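Local coordinates for protein CS6 fimbrial subunit B, CS6 fimbrial subunit A (Escherichia coli, PDB 4B9G) that forms a structural subunit of CS6, a fimbrial colonization factor through which enterotoxigenic Escherichia coli probably attaches to the host, held here with a donor strand from subunit A, at residues S30-N35 against S123-G128; Y39-T44 against G132-S137; I54-S59 against Y82-D87; G68-V73 against F154-T159; G99-S102 against S108-F111. One frame throughout, in Å; residues are numbered along the deposited sequence.

Overall arrangement
The five contacts run along one immunoglobulin-like beta sandwich of subunit B, completed by strand 145-160, nearly all of it from subunit A. Contacts 2 and 3 form the middle, with centres about 8 Å apart. A hydrogen bond joins them, Tyr39 OH to Tyr82 OH, 2.8 Å. Contact 4 brings the donor strand into the same interior. Its centre is about 12 Å from those of contacts 2 and 3. Contact 5 is an aromatic group towards one end, and contact 1 joins two loops at the other. Their centres are about 28 Å apart, on opposite sides of the chain's centre. Contact 4 lies about 13 Å from contact 1 but about 21 Å from contact 5, centre to centre.

Contact 1: S30-N35 against S123-G128; sequences SDPKLN and SGYSSG
Asp31 holds the backbone of Tyr125 by one hydrogen bond. Tyr125 N donates to Asp31 OD2 at 3.0 Å, and the bond is nearly straight, with an N-H...O angle of 169°. The amide comes from the syn side of the carboxylate, 23° out of its plane. The CG of Asp31 stands anti to its own carbonyl carbon, which turns the acid to the 123-128 loop. Gly124 adds to the fit: its CA lies 3.5 Å from Asp31 OD2.

Van der Waals contacts lie beside this bond. Asp31 OD2 is 3.4 Å from Tyr125 CD2, with carboxylate and ring planes 62° apart. The other oxygen, Asp31 OD1, rests 3.5 Å from Tyr125 CB. Pro32 CD comes to the same ring carbon, Tyr125 CD2, at 4.1 Å.

The hydroxyl of Tyr125 is used elsewhere. It is hydrogen-bonded to Tyr115 OH and to Asn79 O, so the buried ring is anchored at its far end as well. Asp31, Pro32 and Tyr125 all touch Ile160, which belongs to the fused subunit A strand.

Both segments belong to subunit B. Neither is regular here, apart from the strand start at Gly128. This is a side-chain-to-backbone tie between two loops at one end of an immunoglobulin-like beta sandwich.

Contact 2: Y39-T44 against G132-S137; sequences YTVEMT and GHLTVS
Tyr39, Val41 and Met43 of one strand face Leu134 and Val136 of another. The axes of the strand segments are 11.1 Å apart at closest approach and 28° from parallel. At that separation, with the side chains directed toward each other, this is face-to-face packing within the beta sandwich of subunit B. No hydrogen bond links the two segments.

Aliphatic contacts form one part of it. Leu134 CD2 is 3.7 Å from Val41 CG2. Further along, Met43 bends at its last torsion (chi3 69°), and Met43 CE lies 4.0 Å from Val136 CG1.

The tyrosine contact is mixed. Tyr39 OH lies 3.6 Å from Leu134 CD1 and 3.7 Å from Leu134 CB. Leu134 CD2 sits at the ring edge, near the ring plane, 4.3 Å from Tyr39 CE1. The hydroxyl has a polar partner in Tyr82 OH, and the two tyrosine rings meet edge-to-face. Val156 of the subunit A strand touches both Tyr39 and Leu134.

All five side chains are buried. The chemistry is apolar, with one hydroxyl brought into the core and satisfied there by a second tyrosine. Across this pair of strands, cohesion therefore rests on dispersion and on exclusion of water.

Contact 3: I54-S59 against Y82-D87; sequences IVPTDS and YYIRKD
Ile54, Pro56, Tyr82 and Ile84 meet in the core of the subunit B beta sandwich, where strand 51-56 runs out into a type II turn, Pro56 to Ser59. Strand segments 54-56 and 82-87 are nearly antiparallel, at 165°, and their axes come within 7.1 Å. They share no hydrogen bond, and side chains alone join them.

Pro56 is the centre of the contact. Pro56 CG lies 3.7 Å from Tyr82 CE2, and Pro56 CB is 3.6 Å from Tyr82 OH. The two side chains lie alongside each other, pointing opposite ways. A chi1 of 72° tucks the Tyr82 ring over its own main chain, and the far end of the ring is the part that meets the proline. The hydroxyl has its polar partner in Tyr39.

Ile84 takes the other end of the proline. Ile84 CG1 is 4.1 Å from Pro56 CD. The second branch, Ile84 CG2, meets Ile54 CD1 at 4.2 Å. The two branches thus serve two different residues.

A salt bridge lies within the 82-87 segment and not across the contact: Arg85 grips Asp87 side-on. Arg85 NE meets Asp87 OD1 at 2.8 Å, on the syn lone pair of that oxygen, and Arg85 NH2 reaches Asp87 OD2 at 3.3 Å.

Strand 128-142 pairs with the 51-56 strand, and its Leu134 touches both Ile54 and Ile84. Strand 79-88 lies between strands 65-72 and 108-119. Asp87 OD2 is hydrogen-bonded to Ser112 OG on strand 108-119, and Tyr82 also packs on Leu70 of strand 65-72.

Contact 4: G68-V73 against F154-T159; sequences GKLVNV and FPVSTT
No ring takes part where Leu70 meets Val156 and Thr158, so there is no stacked face or ring edge between these segments. The Phe154 ring does not touch 68-73 and has a cation-pi partner in Lys152. Tyr39 and Tyr82 border Leu70, and Tyr39 also touches Val156. The contact belongs to donor-strand complementation of an immunoglobulin-like fimbrial subunit. Segment 68-73 is part of subunit B. Segment 154-159 lies in the subunit A donor strand, joined to it by an engineered fusion. The contact is therefore one between fused parts.

The axes of the strand segments cross at 62° and are 7.7 Å apart at closest approach. No hydrogen bond passes between them. Strand 145-160 pairs instead with strand 21-28, in parallel, and with strand 128-142, antiparallel.

Leu70 spans two donor-strand residues with its two methyl groups. CD2 goes to Val156 and CD1 to Thr158, and the leucine crosses each of them at about a right angle. Leu70 CD1 also comes near the backbone of Ser157, 4.4 Å from Ser157 C.

Thr158 divides its two branches. OG1 stands anti to the backbone N (chi1 -173°) and is hydrogen-bonded to Val26 O. The methyl group is left for the leucine. This satisfies the polar branch of a buried threonine while the apolar branch faces the core.

At the two ends of the fork, Leu70 CD2 is 3.8 Å from Val156 CG2, and Leu70 CD1 is 3.7 Å from Thr158 CG2.

Contact 5: G99-S102 against S108-F111; sequences GSFS and SYTF
Phe101 packs against Tyr109 and Phe111, and these three buried rings make the tight part of the contact. Both segments belong to subunit B. Phe101 and Phe111 meet edge to edge. Phe101 CZ is 4.1 Å from Phe111 CZ, and each atom lies near the plane of the other ring. This is neither a parallel nor a T-shaped stack. The Phe101 ring extends across to strand 108-119.

Tyr109 is met obliquely. Tyr109 CE2 is 4.1 Å from Phe101 CE2 and also 4.1 Å from Phe101 CZ. The tyrosine hydroxyl is hydrogen-bonded to Ala90 O and to Lys104 N, which ties the ring to the loops around it. Phe93 meets the Phe101 ring as well, with planes at about 60°.

The other side is looser and more polar. Ser102 is exposed to solvent, and its CB points away from the 108-111 strand. Ser108 OG is hydrogen-bonded to Thr44 OG1, and Thr110 OG1 to Ser88 OG. Ser100 OG is bonded to Arg146 NH1 of the fused subunit A part. That bond joins the two fused parts and is not taken as natural.

The short strand 101-102 pairs with strand 51-56, Phe101 with Val52. Strand 108-119 runs between strands 37-44 and 79-88, antiparallel to both. Phe111 touches Val41 and Met43 on the first, and Ile84 and Lys86 on the second.

Contact 1: S30-N35 against S123-G128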
# COMPACT_ATOMS: atom_id res chain seq x y z
N SER A 30 -11.83 -17.05 -4.02
CA SER A 30 -11.00 -18.11 -3.45
C SER A 30 -9.70 -17.49 -2.99
O SER A 30 -9.52 -16.29 -3.12
CB SER A 30 -10.73 -19.21 -4.48
OG SER A 30 -10.07 -18.71 -5.62
N ASP A 31 -8.79 -18.29 -2.46
CA ASP A 31 -7.56 -17.75 -1.89
C ASP A 31 -6.74 -17.00 -2.93
O ASP A 31 -6.58 -17.46 -4.04
CB ASP A 31 -6.71 -18.87 -1.31
CG ASP A 31 -7.32 -19.44 -0.04
OD1 ASP A 31 -8.49 -19.13 0.25
OD2 ASP A 31 -6.63 -20.15 0.69
N PRO A 32 -6.21 -15.83 -2.56
CA PRO A 32 -5.30 -15.14 -3.48
C PRO A 32 -4.09 -16.00 -3.83
O PRO A 32 -3.65 -16.80 -3.01
CB PRO A 32 -4.85 -13.90 -2.70
CG PRO A 32 -5.82 -13.74 -1.63
CD PRO A 32 -6.43 -15.06 -1.33
N LYS A 33 -3.60 -15.86 -5.02
CA LYS A 33 -2.38 -16.48 -5.52
C LYS A 33 -1.15 -15.58 -5.45
O LYS A 33 -1.28 -14.37 -5.40
CB LYS A 33 -2.68 -17.01 -6.90
CG LYS A 33 -3.79 -18.00 -6.89
CD LYS A 33 -3.80 -18.92 -7.96
CE LYS A 33 -5.00 -18.78 -8.89
NZ LYS A 33 -6.19 -19.55 -8.38
N LEU A 34 0.05 -16.18 -5.40
CA LEU A 34 1.25 -15.38 -5.43
C LEU A 34 1.14 -14.38 -6.56
O LEU A 34 0.71 -14.72 -7.68
CB LEU A 34 2.48 -16.28 -5.63
CG LEU A 34 3.41 -16.44 -4.42
CD1 LEU A 34 2.63 -16.66 -3.14
CD2 LEU A 34 4.38 -17.59 -4.67
N ASN A 35 1.48 -13.15 -6.24
CA ASN A 35 1.53 -12.05 -7.19
C ASN A 35 0.16 -11.44 -7.51
O ASN A 35 0.08 -10.50 -8.30
CB ASN A 35 2.22 -12.48 -8.50
CG ASN A 35 3.02 -11.37 -9.15
OD1 ASN A 35 3.65 -10.56 -8.46
ND2 ASN A 35 3.01 -11.32 -10.48
N SER A 123 -6.62 -25.74 5.65
CA SER A 123 -7.76 -25.63 4.76
C SER A 123 -7.77 -24.33 3.95
O SER A 123 -8.67 -24.10 3.15
CB SER A 123 -9.05 -25.74 5.56
OG SER A 123 -9.10 -24.75 6.57
N GLY A 124 -6.77 -23.47 4.17
CA GLY A 124 -6.71 -22.20 3.47
C GLY A 124 -7.43 -21.08 4.22
O GLY A 124 -7.78 -21.22 5.38
N TYR A 125 -7.60 -19.95 3.55
CA TYR A 125 -8.19 -18.78 4.18
C TYR A 125 -9.70 -18.92 4.38
O TYR A 125 -10.41 -19.45 3.52
CB TYR A 125 -7.94 -17.54 3.31
CG TYR A 125 -6.51 -17.06 3.28
CD1 TYR A 125 -5.95 -16.48 4.40
CD2 TYR A 125 -5.75 -17.17 2.13
CE1 TYR A 125 -4.64 -16.03 4.39
CE2 TYR A 125 -4.44 -16.73 2.10
CZ TYR A 125 -3.90 -16.16 3.23
OH TYR A 125 -2.59 -15.71 3.21
N SER A 126 -10.18 -18.42 5.50
CA SER A 126 -11.61 -18.31 5.73
C SER A 126 -12.24 -17.17 4.91
O SER A 126 -11.62 -16.12 4.67
CB SER A 126 -11.89 -18.07 7.20
OG SER A 126 -11.51 -19.16 8.01
N SER A 127 -13.49 -17.35 4.51
CA SER A 127 -14.26 -16.25 3.94
C SER A 127 -14.29 -15.07 4.91
O SER A 127 -14.49 -15.27 6.11
CB SER A 127 -15.70 -16.69 3.68
OG SER A 127 -15.80 -17.71 2.70
N GLY A 128 -14.17 -13.84 4.39
CA GLY A 128 -14.28 -12.65 5.21
C GLY A 128 -13.43 -11.52 4.68
O GLY A 128 -12.83 -11.60 3.59

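Contact 2: Y39-T44 against G132-S137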
# COMPACT_ATOMS: atom_id res chain seq x y z
N TYR A 39 -5.40 -5.01 -3.34
CA TYR A 39 -6.06 -3.72 -3.47
C TYR A 39 -5.18 -2.85 -4.36
O TYR A 39 -4.00 -3.17 -4.57
CB TYR A 39 -6.37 -3.08 -2.11
CG TYR A 39 -5.19 -2.64 -1.26
CD1 TYR A 39 -4.57 -1.42 -1.48
CD2 TYR A 39 -4.72 -3.44 -0.23
CE1 TYR A 39 -3.53 -0.99 -0.66
CE2 TYR A 39 -3.67 -3.02 0.59
CZ TYR A 39 -3.09 -1.79 0.38
OH TYR A 39 -2.07 -1.31 1.18
N THR A 40 -5.75 -1.76 -4.85
CA THR A 40 -4.96 -0.78 -5.60
C THR A 40 -5.16 0.60 -4.96
O THR A 40 -6.08 0.82 -4.14
CB THR A 40 -5.30 -0.83 -7.04
OG1 THR A 40 -4.93 -2.02 -7.72
CG2 THR A 40 -6.57 -0.35 -7.32
N VAL A 41 -4.26 1.50 -5.31
CA VAL A 41 -4.20 2.86 -4.78
C VAL A 41 -4.06 3.80 -5.96
O VAL A 41 -3.22 3.57 -6.85
CB VAL A 41 -2.98 3.04 -3.86
CG1 VAL A 41 -2.97 4.44 -3.24
CG2 VAL A 41 -2.94 1.95 -2.79
N GLU A 42 -4.86 4.87 -5.99
CA GLU A 42 -4.76 5.90 -7.03
C GLU A 42 -4.63 7.25 -6.36
O GLU A 42 -5.32 7.53 -5.38
CB GLU A 42 -5.96 5.84 -7.99
CG GLU A 42 -6.14 4.44 -8.59
CD GLU A 42 -7.03 4.38 -9.83
OE1 GLU A 42 -7.76 5.33 -10.12
OE2 GLU A 42 -7.01 3.34 -10.51
N MET A 43 -3.75 8.10 -6.88
CA MET A 43 -3.58 9.45 -6.33
C MET A 43 -3.14 10.43 -7.40
O MET A 43 -2.49 10.08 -8.36
CB MET A 43 -2.58 9.47 -5.19
CG MET A 43 -1.13 9.15 -5.60
SD MET A 43 0.10 9.13 -4.22
CE MET A 43 -0.37 7.67 -3.29
N THR A 44 -3.53 11.69 -7.26
CA THR A 44 -2.91 12.74 -8.10
C THR A 44 -2.13 13.63 -7.16
O THR A 44 -2.58 13.96 -6.11
CB THR A 44 -3.92 13.55 -8.99
OG1 THR A 44 -4.55 12.68 -9.92
CG2 THR A 44 -3.22 14.66 -9.78
N GLY A 132 -6.19 -3.76 7.00
CA GLY A 132 -5.00 -3.15 7.57
C GLY A 132 -4.99 -1.67 7.29
O GLY A 132 -6.05 -1.09 6.98
N HIS A 133 -3.80 -1.06 7.35
CA HIS A 133 -3.63 0.35 7.05
C HIS A 133 -2.42 0.55 6.18
O HIS A 133 -1.46 -0.23 6.24
CB HIS A 133 -3.47 1.18 8.32
CG HIS A 133 -4.73 1.28 9.12
ND1 HIS A 133 -5.14 0.29 9.98
CD2 HIS A 133 -5.69 2.24 9.18
CE1 HIS A 133 -6.29 0.63 10.53
NE2 HIS A 133 -6.64 1.82 10.08
N LEU A 134 -2.47 1.61 5.38
CA LEU A 134 -1.40 1.99 4.47
C LEU A 134 -1.01 3.43 4.79
O LEU A 134 -1.85 4.32 4.76
CB LEU A 134 -1.91 1.93 3.03
CG LEU A 134 -0.91 2.37 1.97
CD1 LEU A 134 0.24 1.37 1.80
CD2 LEU A 134 -1.64 2.59 0.66
N THR A 135 0.27 3.65 5.10
CA THR A 135 0.79 4.99 5.33
C THR A 135 1.13 5.64 3.99
O THR A 135 1.91 5.09 3.20
CB THR A 135 2.05 4.97 6.18
OG1 THR A 135 1.77 4.37 7.46
CG2 THR A 135 2.62 6.38 6.35
N VAL A 136 0.55 6.81 3.74
CA VAL A 136 0.97 7.67 2.64
C VAL A 136 1.39 9.00 3.25
O VAL A 136 0.69 9.57 4.09
CB VAL A 136 -0.15 7.90 1.60
CG1 VAL A 136 0.33 8.78 0.45
CG2 VAL A 136 -0.70 6.56 1.08
N SER A 137 2.56 9.48 2.85
CA SER A 137 3.09 10.75 3.31
C SER A 137 3.53 11.59 2.11
O SER A 137 4.06 11.07 1.14
CB SER A 137 4.26 10.57 4.27
OG SER A 137 3.89 9.73 5.34

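Contact 3: I54-S59 against Y82-D87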
# COMPACT_ATOMS: atom_id res chain seq x y z
N ILE A 54 4.94 5.67 0.46
CA ILE A 54 3.76 4.80 0.49
C ILE A 54 4.21 3.42 0.98
O ILE A 54 4.94 2.72 0.28
CB ILE A 54 3.04 4.78 -0.89
CG1 ILE A 54 1.87 3.81 -0.85
CG2 ILE A 54 3.99 4.49 -2.07
CD1 ILE A 54 0.97 3.90 -2.05
N VAL A 55 3.84 3.03 2.16
CA VAL A 55 4.31 1.90 2.88
C VAL A 55 3.22 1.32 3.80
O VAL A 55 2.55 2.07 4.47
CB VAL A 55 5.62 2.24 3.65
CG1 VAL A 55 5.35 3.16 4.70
CG2 VAL A 55 6.24 1.09 4.24
N PRO A 56 3.03 -0.02 3.80
CA PRO A 56 2.07 -0.55 4.78
C PRO A 56 2.46 -0.14 6.19
O PRO A 56 3.64 -0.11 6.54
CB PRO A 56 2.20 -2.07 4.59
CG PRO A 56 2.71 -2.21 3.15
CD PRO A 56 3.66 -1.08 2.99
N THR A 57 1.49 0.13 7.00
CA THR A 57 1.65 0.35 8.39
C THR A 57 2.20 -0.88 9.06
O THR A 57 1.92 -2.01 8.71
CB THR A 57 0.34 0.89 8.89
OG1 THR A 57 -0.07 1.92 7.95
CG2 THR A 57 0.52 1.48 10.15
N ASP A 58 3.11 -0.65 9.96
CA ASP A 58 3.70 -1.78 10.70
C ASP A 58 4.43 -2.83 9.83
O ASP A 58 4.37 -4.02 10.14
CB ASP A 58 2.64 -2.48 11.57
CG ASP A 58 1.92 -1.51 12.51
OD1 ASP A 58 2.54 -0.51 12.93
OD2 ASP A 58 0.74 -1.77 12.84
N SER A 59 5.13 -2.39 8.80
CA SER A 59 5.82 -3.29 7.87
C SER A 59 7.09 -3.90 8.47
O SER A 59 7.68 -3.35 9.41
CB SER A 59 6.16 -2.52 6.59
OG SER A 59 7.04 -1.45 6.85
N TYR A 82 1.97 -8.75 1.96
CA TYR A 82 2.02 -8.09 0.66
C TYR A 82 3.06 -6.98 0.65
O TYR A 82 3.47 -6.50 1.69
CB TYR A 82 0.64 -7.52 0.28
CG TYR A 82 0.23 -6.31 1.08
CD1 TYR A 82 -0.39 -6.42 2.32
CD2 TYR A 82 0.45 -5.03 0.58
CE1 TYR A 82 -0.77 -5.30 3.04
CE2 TYR A 82 0.06 -3.90 1.28
CZ TYR A 82 -0.56 -4.04 2.50
OH TYR A 82 -0.98 -2.89 3.17
N TYR A 83 3.42 -6.54 -0.56
CA TYR A 83 4.23 -5.34 -0.74
C TYR A 83 3.54 -4.42 -1.75
O TYR A 83 2.65 -4.83 -2.51
CB TYR A 83 5.65 -5.66 -1.21
CG TYR A 83 5.74 -6.30 -2.56
CD1 TYR A 83 5.82 -5.53 -3.72
CD2 TYR A 83 5.73 -7.69 -2.68
CE1 TYR A 83 5.91 -6.15 -4.96
CE2 TYR A 83 5.81 -8.31 -3.90
CZ TYR A 83 5.90 -7.55 -5.04
OH TYR A 83 6.01 -8.14 -6.27
N ILE A 84 3.98 -3.16 -1.78
CA ILE A 84 3.44 -2.16 -2.71
C ILE A 84 4.33 -2.03 -3.96
O ILE A 84 5.55 -1.82 -3.86
CB ILE A 84 3.34 -0.77 -2.00
CG1 ILE A 84 2.30 -0.84 -0.87
CG2 ILE A 84 3.04 0.34 -3.00
CD1 ILE A 84 0.84 -0.90 -1.31
N ARG A 85 3.70 -2.14 -5.13
CA ARG A 85 4.33 -1.98 -6.44
C ARG A 85 3.74 -0.72 -7.10
O ARG A 85 2.52 -0.52 -7.08
CB ARG A 85 4.02 -3.20 -7.31
CG ARG A 85 4.71 -3.20 -8.65
CD ARG A 85 4.39 -4.44 -9.48
NE ARG A 85 3.02 -4.40 -9.97
CZ ARG A 85 2.25 -5.47 -10.20
NH1 ARG A 85 2.68 -6.70 -9.99
NH2 ARG A 85 1.01 -5.28 -10.61
N LYS A 86 4.59 0.13 -7.68
CA LYS A 86 4.09 1.26 -8.47
C LYS A 86 3.73 0.78 -9.87
O LYS A 86 4.58 0.19 -10.55
CB LYS A 86 5.14 2.36 -8.55
CG LYS A 86 4.64 3.59 -9.31
CD LYS A 86 5.61 4.78 -9.27
CE LYS A 86 6.96 4.54 -9.93
NZ LYS A 86 6.83 4.39 -11.39
N ASP A 87 2.50 1.05 -10.29
CA ASP A 87 2.03 0.68 -11.62
C ASP A 87 1.89 1.81 -12.63
O ASP A 87 1.75 1.54 -13.83
CB ASP A 87 0.74 -0.13 -11.52
CG ASP A 87 0.98 -1.55 -11.01
OD1 ASP A 87 2.11 -2.06 -11.13
OD2 ASP A 87 0.03 -2.17 -10.51

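Contact 4: G68-V73 against F154-T159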
# COMPACT_ATOMS: atom_id res chain seq x y z
N GLY A 68 3.68 -5.72 4.44
CA GLY A 68 2.56 -5.45 5.32
C GLY A 68 1.65 -6.67 5.43
O GLY A 68 1.81 -7.67 4.72
N LYS A 69 0.69 -6.56 6.34
CA LYS A 69 -0.30 -7.61 6.57
C LYS A 69 -1.72 -7.07 6.44
O LYS A 69 -2.04 -5.97 6.91
CB LYS A 69 -0.16 -8.21 7.97
CG LYS A 69 1.07 -9.06 8.15
CD LYS A 69 1.05 -9.72 9.52
CE LYS A 69 1.91 -10.96 9.53
NZ LYS A 69 3.24 -10.74 10.14
N LEU A 70 -2.59 -7.89 5.83
CA LEU A 70 -4.04 -7.72 5.92
C LEU A 70 -4.53 -8.88 6.77
O LEU A 70 -4.30 -10.05 6.47
CB LEU A 70 -4.69 -7.74 4.54
CG LEU A 70 -4.18 -6.66 3.57
CD1 LEU A 70 -4.86 -6.78 2.23
CD2 LEU A 70 -4.36 -5.27 4.12
N VAL A 71 -5.17 -8.55 7.89
CA VAL A 71 -5.54 -9.52 8.91
C VAL A 71 -7.06 -9.75 8.87
O VAL A 71 -7.84 -8.79 8.82
CB VAL A 71 -5.11 -9.04 10.31
CG1 VAL A 71 -5.47 -10.08 11.38
CG2 VAL A 71 -3.61 -8.76 10.33
N ASN A 72 -7.47 -11.02 8.88
CA ASN A 72 -8.87 -11.37 8.93
C ASN A 72 -9.51 -10.70 10.15
O ASN A 72 -9.06 -10.88 11.30
CB ASN A 72 -8.95 -12.89 9.03
CG ASN A 72 -10.36 -13.42 9.03
OD1 ASN A 72 -11.20 -12.96 9.80
ND2 ASN A 72 -10.62 -14.41 8.20
N VAL A 73 -10.56 -9.93 9.90
CA VAL A 73 -11.15 -9.11 10.97
C VAL A 73 -11.90 -9.94 12.03
O VAL A 73 -12.25 -9.44 13.11
CB VAL A 73 -12.07 -8.00 10.39
CG1 VAL A 73 -11.29 -7.06 9.47
CG2 VAL A 73 -13.27 -8.58 9.67
N PHE A 154 -4.30 5.22 5.80
CA PHE A 154 -5.58 4.89 5.16
C PHE A 154 -6.00 3.46 5.47
O PHE A 154 -5.21 2.53 5.26
CB PHE A 154 -5.47 5.03 3.63
CG PHE A 154 -5.39 6.45 3.15
CD1 PHE A 154 -6.54 7.18 2.85
CD2 PHE A 154 -4.16 7.05 2.95
CE1 PHE A 154 -6.46 8.48 2.38
CE2 PHE A 154 -4.08 8.37 2.50
CZ PHE A 154 -5.23 9.07 2.21
N PRO A 155 -7.26 3.25 5.88
CA PRO A 155 -7.76 1.86 5.94
C PRO A 155 -7.79 1.22 4.56
O PRO A 155 -8.24 1.85 3.59
CB PRO A 155 -9.17 2.03 6.53
CG PRO A 155 -9.13 3.33 7.28
CD PRO A 155 -8.23 4.21 6.44
N VAL A 156 -7.32 -0.03 4.50
CA VAL A 156 -7.27 -0.81 3.27
C VAL A 156 -7.82 -2.21 3.56
O VAL A 156 -7.78 -2.68 4.70
CB VAL A 156 -5.81 -0.87 2.71
CG1 VAL A 156 -5.32 0.51 2.35
CG2 VAL A 156 -4.87 -1.55 3.68
N SER A 157 -8.28 -2.90 2.51
CA SER A 157 -8.82 -4.24 2.67
C SER A 157 -8.82 -5.01 1.37
O SER A 157 -8.69 -4.44 0.27
CB SER A 157 -10.26 -4.21 3.22
OG SER A 157 -11.17 -3.69 2.27
N THR A 158 -8.98 -6.32 1.53
CA THR A 158 -9.35 -7.25 0.47
C THR A 158 -10.40 -8.18 1.09
O THR A 158 -10.57 -8.23 2.32
CB THR A 158 -8.10 -8.02 -0.04
OG1 THR A 158 -8.42 -8.81 -1.20
CG2 THR A 158 -7.54 -8.95 1.00
N THR A 159 -11.12 -8.91 0.25
CA THR A 159 -12.14 -9.83 0.75
C THR A 159 -12.04 -11.17 0.02
O THR A 159 -11.60 -11.27 -1.15
CB THR A 159 -13.50 -9.25 0.55
OG1 THR A 159 -13.79 -8.08 1.32
CG2 THR A 159 -14.00 -9.36 -0.75

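Contact 5: G99-S102 against S108-F111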
# COMPACT_ATOMS: atom_id res chain seq x y z
N GLY A 99 11.37 4.40 1.73
CA GLY A 99 11.67 5.82 1.64
C GLY A 99 10.73 6.57 0.73
O GLY A 99 9.98 5.97 -0.05
N SER A 100 10.78 7.89 0.81
CA SER A 100 10.05 8.71 -0.14
C SER A 100 10.77 8.71 -1.49
O SER A 100 11.97 8.42 -1.57
CB SER A 100 9.88 10.12 0.40
OG SER A 100 11.14 10.72 0.65
N PHE A 101 10.03 9.06 -2.54
CA PHE A 101 10.61 9.22 -3.87
C PHE A 101 10.01 10.46 -4.51
O PHE A 101 8.88 10.84 -4.24
CB PHE A 101 10.43 7.97 -4.73
CG PHE A 101 9.04 7.80 -5.31
CD1 PHE A 101 7.96 7.42 -4.53
CD2 PHE A 101 8.82 7.98 -6.68
CE1 PHE A 101 6.69 7.25 -5.10
CE2 PHE A 101 7.56 7.81 -7.25
CZ PHE A 101 6.50 7.44 -6.45
N SER A 102 10.79 11.10 -5.39
CA SER A 102 10.36 12.33 -6.04
C SER A 102 9.33 12.06 -7.13
O SER A 102 9.48 11.14 -7.95
CB SER A 102 11.58 13.07 -6.60
OG SER A 102 12.43 13.44 -5.53
N SER A 108 -0.80 11.79 -12.17
CA SER A 108 -1.44 10.70 -11.43
C SER A 108 -0.51 9.49 -11.26
O SER A 108 0.29 9.17 -12.14
CB SER A 108 -2.73 10.29 -12.14
OG SER A 108 -3.77 11.23 -11.93
N TYR A 109 -0.65 8.83 -10.11
CA TYR A 109 0.13 7.64 -9.76
C TYR A 109 -0.82 6.52 -9.35
O TYR A 109 -1.86 6.76 -8.70
CB TYR A 109 1.09 7.95 -8.58
CG TYR A 109 2.24 8.81 -9.00
CD1 TYR A 109 2.05 10.16 -9.28
CD2 TYR A 109 3.51 8.27 -9.23
CE1 TYR A 109 3.10 10.95 -9.73
CE2 TYR A 109 4.56 9.07 -9.70
CZ TYR A 109 4.33 10.40 -9.97
OH TYR A 109 5.34 11.20 -10.46
N THR A 110 -0.47 5.30 -9.72
CA THR A 110 -1.20 4.13 -9.26
C THR A 110 -0.23 3.13 -8.67
O THR A 110 0.92 3.03 -9.10
CB THR A 110 -2.04 3.47 -10.36
OG1 THR A 110 -1.18 2.97 -11.38
CG2 THR A 110 -3.07 4.46 -10.95
N PHE A 111 -0.72 2.39 -7.68
CA PHE A 111 0.06 1.38 -6.98
C PHE A 111 -0.84 0.17 -6.74
O PHE A 111 -2.08 0.29 -6.72
CB PHE A 111 0.58 1.89 -5.62
CG PHE A 111 1.41 3.15 -5.70
CD1 PHE A 111 0.80 4.40 -5.77
CD2 PHE A 111 2.80 3.09 -5.67
CE1 PHE A 111 1.55 5.55 -5.82
CE2 PHE A 111 3.57 4.25 -5.72
CZ PHE A 111 2.95 5.48 -5.79